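Local structure of attaching and effacing protein, pathogenesis factor (Escherichia coli, 4E9L) at residues A[168-173]-A[177-182]; A[318-323]-A[379-384]; A[352-357]-A[362-367]. The protein probably mediates adhesion of Escherichia coli to host surfaces, as an invasin-like adhesin of which this chain is a piece made of immunoglobulin-like domains. All blocks are in the same frame, centred on the assembly; numbering follows the deposited sequence.

Contact 1: A[168-173]-A[177-182]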
loop_
_atom_site.group_PDB
_atom_site.type_symbol
_atom_site.label_atom_id
_atom_site.label_comp_id
_atom_site.label_asym_id
_atom_site.label_seq_id
_atom_site.Cartn_x
_atom_site.Cartn_y
_atom_site.Cartn_z
ATOM N N ASP A 168 27.128 -13.237 -11.206
ATOM C CA ASP A 168 28.212 -12.964 -12.154
ATOM C C ASP A 168 29.200 -14.110 -12.037
ATOM O O ASP A 168 29.595 -14.461 -10.923
ATOM C CB ASP A 168 28.925 -11.648 -11.798
ATOM C CG ASP A 168 28.116 -10.383 -12.012
ATOM O OD1 ASP A 168 26.906 -10.494 -12.318
ATOM O OD2 ASP A 168 28.698 -9.277 -11.876
ATOM N N VAL A 169 29.557 -14.727 -13.158
ATOM C CA VAL A 169 30.495 -15.856 -13.166
ATOM C C VAL A 169 31.661 -15.544 -14.098
ATOM O O VAL A 169 31.459 -15.189 -15.268
ATOM C CB VAL A 169 29.794 -17.210 -13.519
ATOM C CG1 VAL A 169 30.755 -18.397 -13.408
ATOM C CG2 VAL A 169 28.563 -17.443 -12.642
ATOM N N MET A 170 32.880 -15.681 -13.573
ATOM C CA MET A 170 34.104 -15.468 -14.340
ATOM C C MET A 170 35.047 -16.685 -14.146
ATOM O O MET A 170 35.363 -17.024 -12.987
ATOM C CB MET A 170 34.781 -14.128 -13.899
ATOM C CG MET A 170 36.226 -13.922 -14.405
ATOM S SD MET A 170 36.369 -13.647 -16.217
ATOM C CE MET A 170 35.864 -11.914 -16.346
ATOM N N PRO A 171 35.520 -17.353 -15.229
ATOM C CA PRO A 171 36.541 -18.395 -15.027
ATOM C C PRO A 171 37.873 -17.710 -14.715
ATOM O O PRO A 171 38.101 -16.548 -15.117
ATOM C CB PRO A 171 36.591 -19.121 -16.369
ATOM C CG PRO A 171 36.207 -18.069 -17.364
ATOM C CD PRO A 171 35.289 -17.098 -16.672
ATOM N N LYS A 172 38.718 -18.400 -13.954
ATOM C CA LYS A 172 40.013 -17.896 -13.534
ATOM C C LYS A 172 41.105 -18.959 -13.667
ATOM O O LYS A 172 40.840 -20.154 -13.568
ATOM C CB LYS A 172 39.944 -17.311 -12.106
ATOM C CG LYS A 172 39.035 -16.043 -12.005
ATOM C CD LYS A 172 39.229 -15.284 -10.725
ATOM C CE LYS A 172 38.473 -13.974 -10.737
ATOM N NZ LYS A 172 38.230 -13.475 -9.354
ATOM N N LEU A 173 42.324 -18.511 -13.922
ATOM C CA LEU A 173 43.491 -19.366 -14.058
ATOM C C LEU A 173 44.544 -18.685 -13.221
ATOM O O LEU A 173 44.938 -17.555 -13.530
ATOM C CB LEU A 173 43.895 -19.484 -15.549
ATOM C CG LEU A 173 44.714 -20.696 -15.955
ATOM C CD1 LEU A 173 43.902 -21.958 -15.840
ATOM C CD2 LEU A 173 45.215 -20.555 -17.405
ATOM N N ASP A 177 41.588 -13.403 -14.539
ATOM C CA ASP A 177 40.411 -13.571 -15.400
ATOM C C ASP A 177 40.795 -14.388 -16.638
ATOM O O ASP A 177 41.842 -14.146 -17.255
ATOM C CB ASP A 177 39.841 -12.216 -15.849
ATOM C CG ASP A 177 39.258 -11.344 -14.758
ATOM O OD1 ASP A 177 38.941 -11.879 -13.665
ATOM O OD2 ASP A 177 39.005 -10.160 -15.034
ATOM N N ALA A 178 39.969 -15.393 -16.949
ATOM C CA ALA A 178 40.208 -16.282 -18.068
ATOM C C ALA A 178 39.162 -16.157 -19.200
ATOM O O ALA A 178 39.096 -17.016 -20.086
ATOM C CB ALA A 178 40.352 -17.717 -17.574
ATOM N N ALA A 179 38.392 -15.044 -19.190
ATOM C CA ALA A 179 37.434 -14.685 -20.235
ATOM C C ALA A 179 37.419 -13.165 -20.336
ATOM O O ALA A 179 37.800 -12.495 -19.378
ATOM C CB ALA A 179 36.037 -15.213 -19.907
ATOM N N ALA A 180 36.990 -12.622 -21.486
ATOM C CA ALA A 180 36.979 -11.170 -21.732
ATOM C C ALA A 180 36.040 -10.460 -20.777
ATOM O O ALA A 180 36.382 -9.399 -20.271
ATOM C CB ALA A 180 36.581 -10.883 -23.180
ATOM N N ASN A 181 34.872 -11.045 -20.515
ATOM C CA ASN A 181 33.892 -10.474 -19.582
ATOM C C ASN A 181 33.230 -11.583 -18.781
ATOM O O ASN A 181 33.190 -12.714 -19.250
ATOM C CB ASN A 181 32.843 -9.653 -20.341
ATOM C CG ASN A 181 33.405 -8.346 -20.833
ATOM O OD1 ASN A 181 33.920 -7.529 -20.063
ATOM N ND2 ASN A 181 33.414 -8.167 -22.128
ATOM N N ALA A 182 32.699 -11.266 -17.583
ATOM C CA ALA A 182 32.000 -12.249 -16.769
ATOM C C ALA A 182 30.632 -12.471 -17.417
ATOM O O ALA A 182 30.156 -11.587 -18.126
ATOM C CB ALA A 182 31.804 -11.704 -15.359
#
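Met170 and Asp177 cross at about a right angle, and the thioether lies along the loop that follows. With chi1 at 168° CG is anti to the backbone N, and bends at chi2 and chi3 then carry SD and CE along segment 177-182, SD by Asp177 CB and Ala179, CE by Asn181 and Ala182. Met170 CG comes 3.5 Å from Asp177 OD1. At the far end Met170 CE stops 3.5 Å from Ala182 N, so one side chain touches both ends of the segment. Its CB also faces the methyl of Ala182.

Beside it, CG and CD of the Pro171 ring pack on Ala179 CB, both at 3.8 Å. Pro171 O accepts the hydrogen bond across the contact, from Ala178 N at 2.9 Å, with an angle of 152° at the hydrogen. Lys172 and Asp177 form a non-hydrogen-bonded antiparallel pair whose side chains run alongside each other; Lys172 NZ nevertheless stays 4.7 Å from Asp177 OD1, too far for a salt bridge, and makes a weak hydrogen bond to Ser132 OG.

In the second shell, Ile96 of strand 95-99 touches Val169, Pro171 and Ala179, and Trp113 NE1 donates to Ala178 O. Backbone bonds of Val169 with Ala183 and of Met170 with Ser132 tie strand 165-173 to strands 183-187 and 132-134.

Chemically, between the two segments, apolar contact surrounds one hydrogen bond. Ala179 N is buried without any partner in the model, an uncompensated polar group, and the Lys172-Asp177 attraction is probably only a long-range one.

Contact 2: A[318-323]-A[379-384]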
loop_
_atom_site.group_PDB
_atom_site.type_symbol
_atom_site.label_atom_id
_atom_site.label_comp_id
_atom_site.label_asym_id
_atom_site.label_seq_id
_atom_site.Cartn_x
_atom_site.Cartn_y
_atom_site.Cartn_z
ATOM N N PHE A 318 -29.202 18.186 17.219
ATOM C CA PHE A 318 -28.454 18.261 15.981
ATOM C C PHE A 318 -28.268 16.866 15.392
ATOM O O PHE A 318 -27.679 16.009 16.045
ATOM C CB PHE A 318 -27.124 19.006 16.201
ATOM C CG PHE A 318 -26.202 19.011 15.006
ATOM C CD1 PHE A 318 -26.604 19.571 13.793
ATOM C CD2 PHE A 318 -24.951 18.409 15.073
ATOM C CE1 PHE A 318 -25.763 19.547 12.678
ATOM C CE2 PHE A 318 -24.111 18.372 13.947
ATOM C CZ PHE A 318 -24.532 18.932 12.755
ATOM N N THR A 319 -28.842 16.627 14.177
ATOM C CA THR A 319 -28.769 15.325 13.490
ATOM C C THR A 319 -27.796 15.495 12.356
ATOM O O THR A 319 -28.008 16.326 11.479
ATOM C CB THR A 319 -30.156 14.870 13.011
ATOM O OG1 THR A 319 -30.970 14.680 14.160
ATOM C CG2 THR A 319 -30.105 13.561 12.193
ATOM N N MET A 320 -26.721 14.737 12.391
ATOM C CA MET A 320 -25.686 14.883 11.396
ATOM C C MET A 320 -25.606 13.680 10.452
ATOM O O MET A 320 -25.479 12.537 10.897
ATOM C CB MET A 320 -24.359 15.168 12.109
ATOM C CG MET A 320 -23.179 15.214 11.206
ATOM S SD MET A 320 -21.795 16.150 11.877
ATOM C CE MET A 320 -21.418 15.270 13.347
ATOM N N LYS A 321 -25.698 13.955 9.150
ATOM C CA LYS A 321 -25.575 12.913 8.134
ATOM C C LYS A 321 -24.526 13.277 7.061
ATOM O O LYS A 321 -24.231 14.461 6.863
ATOM C CB LYS A 321 -26.928 12.668 7.470
ATOM C CG LYS A 321 -27.928 11.935 8.356
ATOM C CD LYS A 321 -29.211 11.629 7.589
ATOM C CE LYS A 321 -30.323 11.133 8.492
ATOM N NZ LYS A 321 -30.997 12.252 9.182
ATOM N N ASP A 322 -24.034 12.257 6.333
ATOM C CA ASP A 322 -23.106 12.435 5.203
ATOM C C ASP A 322 -23.928 12.592 3.898
ATOM O O ASP A 322 -25.168 12.658 3.961
ATOM C CB ASP A 322 -22.050 11.304 5.156
ATOM C CG ASP A 322 -22.515 9.919 4.716
ATOM O OD1 ASP A 322 -23.701 9.774 4.344
ATOM O OD2 ASP A 322 -21.689 8.985 4.729
ATOM N N ALA A 323 -23.261 12.662 2.730
ATOM C CA ALA A 323 -23.912 12.845 1.426
ATOM C C ALA A 323 -24.798 11.680 0.997
ATOM O O ALA A 323 -25.644 11.840 0.104
ATOM C CB ALA A 323 -22.870 13.149 0.350
ATOM N N PRO A 379 -24.971 25.836 13.628
ATOM C CA PRO A 379 -24.090 24.805 14.184
ATOM C C PRO A 379 -22.811 24.716 13.341
ATOM O O PRO A 379 -22.813 25.018 12.129
ATOM C CB PRO A 379 -24.919 23.526 14.082
ATOM C CG PRO A 379 -25.826 23.759 12.937
ATOM C CD PRO A 379 -26.163 25.228 12.996
ATOM N N ARG A 380 -21.732 24.316 13.997
ATOM C CA ARG A 380 -20.417 24.199 13.386
ATOM C C ARG A 380 -19.822 22.835 13.679
ATOM O O ARG A 380 -19.900 22.347 14.819
ATOM C CB ARG A 380 -19.483 25.306 13.939
ATOM C CG ARG A 380 -19.756 26.688 13.374
ATOM C CD ARG A 380 -18.991 26.830 12.076
ATOM N NE ARG A 380 -19.316 28.061 11.367
ATOM C CZ ARG A 380 -18.546 29.140 11.358
ATOM N NH1 ARG A 380 -17.399 29.151 12.029
ATOM N NH2 ARG A 380 -18.917 30.221 10.681
ATOM N N VAL A 381 -19.199 22.238 12.656
ATOM C CA VAL A 381 -18.534 20.930 12.772
ATOM C C VAL A 381 -17.221 21.070 11.988
ATOM O O VAL A 381 -17.258 21.393 10.801
ATOM C CB VAL A 381 -19.419 19.752 12.246
ATOM C CG1 VAL A 381 -18.636 18.448 12.214
ATOM C CG2 VAL A 381 -20.683 19.574 13.079
ATOM N N ASN A 382 -16.078 20.865 12.654
ATOM C CA ASN A 382 -14.735 20.990 12.043
ATOM C C ASN A 382 -14.557 22.330 11.307
ATOM O O ASN A 382 -14.110 22.364 10.159
ATOM C CB ASN A 382 -14.410 19.772 11.138
ATOM C CG ASN A 382 -14.266 18.452 11.875
ATOM O OD1 ASN A 382 -13.809 18.382 13.032
ATOM N ND2 ASN A 382 -14.623 17.362 11.202
ATOM N N GLY A 383 -14.980 23.410 11.969
ATOM C CA GLY A 383 -14.927 24.770 11.460
ATOM C C GLY A 383 -15.858 25.102 10.308
ATOM O O GLY A 383 -15.736 26.181 9.727
ATOM N N GLN A 384 -16.802 24.215 9.961
ATOM C CA GLN A 384 -17.707 24.474 8.832
ATOM C C GLN A 384 -19.170 24.575 9.274
ATOM O O GLN A 384 -19.557 23.875 10.213
ATOM C CB GLN A 384 -17.597 23.333 7.790
ATOM C CG GLN A 384 -16.205 23.140 7.168
ATOM C CD GLN A 384 -15.821 24.266 6.241
ATOM O OE1 GLN A 384 -14.974 25.102 6.568
ATOM N NE2 GLN A 384 -16.445 24.322 5.069
#
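Phe318 and Met320 converge on one methyl group, CG2 of Val381, and no hydrogen bond joins the two segments. The backbones are far apart, with Phe318 CA 8.1 Å from Pro379 CA, so side chains alone close the distance.

Met320 can be followed outward. Its CB points toward segment 379-384, and a chi1 of 174° swings CG away from the backbone N, sending the chain on toward Val381. CB and CG serve as the stem; the contact is made by the sulfur. SD lies 3.8 Å from Val381 CG2 and 3.9 Å from Val381 CG1, so it sits before both branches, the two side chains meeting tip to tip. At SD the chain bends (chi3 61°), and CE turns aside to pack against the ring of Tyr362.

Phe318 supplies the second wall. One side of its ring rim, CE2 and CZ, meets Val381, with CE2 3.7 Å from Val381 CG2. Another rim atom, Phe318 CE1, lies 4.2 Å from Pro379 CG. Both partners approach the ring at a slant. Phe318 and Met320, two residues apart, both point toward the other segment, as do Pro379 and Val381.

Directly after Val381 the chain reverses in a type I' turn to Gln384, closed by Gln384 N to Val381 O at 3.0 Å and by the reciprocal bond. All four touching residues are buried. Leu301 of strand 300-303 covers Phe318 and Pro379, and Tyr362 of strand 361-367 flanks Phe318 and Met320. The contact thus lies between the two sheets of a beta sandwich, joining strand 313-319 in one to strand 373-381 in the other.

Contact 3: A[352-357]-A[362-367]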
loop_
_atom_site.group_PDB
_atom_site.type_symbol
_atom_site.label_atom_id
_atom_site.label_comp_id
_atom_site.label_asym_id
_atom_site.label_seq_id
_atom_site.Cartn_x
_atom_site.Cartn_y
_atom_site.Cartn_z
ATOM N N GLY A 352 -24.037 24.725 25.734
ATOM C CA GLY A 352 -23.181 23.885 26.567
ATOM C C GLY A 352 -22.560 22.771 25.735
ATOM O O GLY A 352 -22.700 22.754 24.508
ATOM N N ASN A 353 -21.883 21.817 26.396
ATOM C CA ASN A 353 -21.278 20.656 25.723
ATOM C C ASN A 353 -22.281 19.816 24.942
ATOM O O ASN A 353 -23.429 19.673 25.356
ATOM C CB ASN A 353 -20.561 19.763 26.736
ATOM C CG ASN A 353 -19.343 20.395 27.373
ATOM O OD1 ASN A 353 -18.489 21.013 26.722
ATOM N ND2 ASN A 353 -19.211 20.193 28.661
ATOM N N TRP A 354 -21.849 19.276 23.804
ATOM C CA TRP A 354 -22.678 18.388 23.004
ATOM C C TRP A 354 -22.520 16.954 23.531
ATOM O O TRP A 354 -21.398 16.511 23.805
ATOM C CB TRP A 354 -22.254 18.440 21.517
ATOM C CG TRP A 354 -22.552 19.746 20.834
ATOM C CD1 TRP A 354 -21.692 20.792 20.646
ATOM C CD2 TRP A 354 -23.801 20.137 20.232
ATOM N NE1 TRP A 354 -22.328 21.812 19.972
ATOM C CE2 TRP A 354 -23.621 21.431 19.695
ATOM C CE3 TRP A 354 -25.062 19.516 20.105
ATOM C CZ2 TRP A 354 -24.653 22.124 19.052
ATOM C CZ3 TRP A 354 -26.079 20.194 19.458
ATOM C CH2 TRP A 354 -25.869 21.476 18.922
ATOM N N THR A 355 -23.640 16.233 23.683
ATOM C CA THR A 355 -23.604 14.823 24.052
ATOM C C THR A 355 -24.243 14.026 22.912
ATOM O O THR A 355 -25.362 14.343 22.507
ATOM C CB THR A 355 -24.305 14.565 25.398
ATOM O OG1 THR A 355 -23.701 15.385 26.386
ATOM C CG2 THR A 355 -24.223 13.090 25.827
ATOM N N GLU A 356 -23.561 12.979 22.420
ATOM C CA GLU A 356 -24.169 12.161 21.362
ATOM C C GLU A 356 -25.076 11.145 22.056
ATOM O O GLU A 356 -24.586 10.259 22.760
ATOM C CB GLU A 356 -23.096 11.497 20.472
ATOM C CG GLU A 356 -23.687 10.923 19.195
ATOM C CD GLU A 356 -22.771 10.124 18.290
ATOM O OE1 GLU A 356 -21.537 10.105 18.517
ATOM O OE2 GLU A 356 -23.302 9.542 17.319
ATOM N N LYS A 357 -26.395 11.341 21.927
ATOM C CA LYS A 357 -27.430 10.547 22.609
ATOM C C LYS A 357 -28.119 9.514 21.698
ATOM O O LYS A 357 -28.802 8.595 22.177
ATOM C CB LYS A 357 -28.460 11.484 23.266
ATOM C CG LYS A 357 -27.873 12.369 24.366
ATOM C CD LYS A 357 -28.876 12.583 25.493
ATOM C CE LYS A 357 -28.582 13.776 26.383
ATOM N NZ LYS A 357 -27.431 13.525 27.292
ATOM N N TYR A 362 -26.802 14.705 18.248
ATOM C CA TYR A 362 -26.085 15.432 19.298
ATOM C C TYR A 362 -27.018 16.419 19.982
ATOM O O TYR A 362 -27.769 17.144 19.315
ATOM C CB TYR A 362 -24.812 16.108 18.741
ATOM C CG TYR A 362 -23.896 15.144 17.986
ATOM C CD1 TYR A 362 -24.158 14.786 16.661
ATOM C CD2 TYR A 362 -22.751 14.625 18.586
ATOM C CE1 TYR A 362 -23.328 13.888 15.974
ATOM C CE2 TYR A 362 -21.912 13.736 17.909
ATOM C CZ TYR A 362 -22.204 13.371 16.600
ATOM O OH TYR A 362 -21.360 12.498 15.937
ATOM N N VAL A 363 -26.986 16.429 21.323
ATOM C CA VAL A 363 -27.870 17.298 22.111
ATOM C C VAL A 363 -27.025 18.295 22.917
ATOM O O VAL A 363 -25.975 17.923 23.452
ATOM C CB VAL A 363 -28.837 16.430 23.000
ATOM C CG1 VAL A 363 -29.677 17.288 23.940
ATOM C CG2 VAL A 363 -29.743 15.548 22.133
ATOM N N SER A 364 -27.464 19.560 22.964
ATOM C CA SER A 364 -26.822 20.625 23.749
ATOM C C SER A 364 -27.891 21.520 24.371
ATOM O O SER A 364 -28.968 21.698 23.804
ATOM C CB SER A 364 -25.912 21.481 22.868
ATOM O OG SER A 364 -25.316 22.546 23.596
ATOM N N THR A 365 -27.575 22.115 25.513
ATOM C CA THR A 365 -28.478 23.043 26.179
ATOM C C THR A 365 -28.057 24.434 25.763
ATOM O O THR A 365 -26.898 24.820 25.961
ATOM C CB THR A 365 -28.390 22.896 27.711
ATOM O OG1 THR A 365 -28.862 21.588 28.086
ATOM C CG2 THR A 365 -29.196 23.962 28.442
ATOM N N LEU A 366 -28.986 25.175 25.187
ATOM C CA LEU A 366 -28.732 26.547 24.799
ATOM C C LEU A 366 -29.267 27.437 25.894
ATOM O O LEU A 366 -30.456 27.380 26.172
ATOM C CB LEU A 366 -29.447 26.885 23.453
ATOM C CG LEU A 366 -29.329 28.338 22.967
ATOM C CD1 LEU A 366 -27.869 28.698 22.655
ATOM C CD2 LEU A 366 -30.246 28.591 21.750
ATOM N N THR A 367 -28.423 28.312 26.437
ATOM C CA THR A 367 -28.848 29.323 27.400
ATOM C C THR A 367 -29.016 30.599 26.584
ATOM O O THR A 367 -28.077 31.065 25.919
ATOM C CB THR A 367 -27.852 29.535 28.546
ATOM O OG1 THR A 367 -27.656 28.298 29.223
ATOM C CG2 THR A 367 -28.362 30.590 29.575
#
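The indole of Trp354 has Ser364 CB over one face of its six-membered ring, 3.5 Å from the centroid and 13° off the ring normal, a CH-pi contact. At the ring's edge lies the backbone of the other strand, with Tyr362 O 3.5 Å from Trp354 CZ3. The pyrrole end is held by a bond from NE1 to Asp334 O. The Tyr362 ring in turn carries Glu356 CG over a face, 3.9 Å from its centroid, and the carboxylate plane is inclined 28° to the ring. Glu356, its chain extended beyond CG, runs obliquely across the phenol. Its oxygens bond not to Tyr362 OH but to Thr329 OG1 and the N atoms of Gly330 and Gly360, while Tyr362 OH is engaged with Val328 O and Leu331 N. These bonds tie both groups to residues 328-331, and Glu356 also to Gly360 in the hairpin turn.

The backbones pair antiparallel. Thr355 and Val363 form a hydrogen-bonded pair with both N to O distances 2.9 Å, followed by the non-hydrogen-bonded pair of Glu356 and Tyr362. Near Gly352 the pairing is irregular: Gly352 N donates to Thr365 O at 2.9 Å, but Ser364 OG, not a backbone N, donates to Gly352 O at 2.8 Å. Here the hydroxyl stands 52° out of the carbonyl plane.

Such pairing is that of a beta hairpin in a four-stranded antiparallel sheet, where strand 350-358 is the outermost strand and 361-367 its inner neighbour. It belongs to the immunoglobulin-like fold expected of an invasin domain.

Overall arrangement
Contacts 2 and 3 belong to one invasin-type domain, their centres about 14 Å apart. Their side chains touch, and strands 313-319 and 361-367 are neighbours in one sheet: Phe318 O lies 2.7 Å from Tyr362 N, a probable hydrogen bond, and Phe318 CB is 3.6 Å from Trp354 CZ3. The hairpin of contact 3 falls in sequence between the two segments of contact 2, whose side chains bridge to the opposing sheet. Contact 1 lies in an earlier domain on the other side of the chain's centre, its centre about 73 Å from that of contact 2 and 81 Å from that of contact 3, consistent with an elongated row of domains.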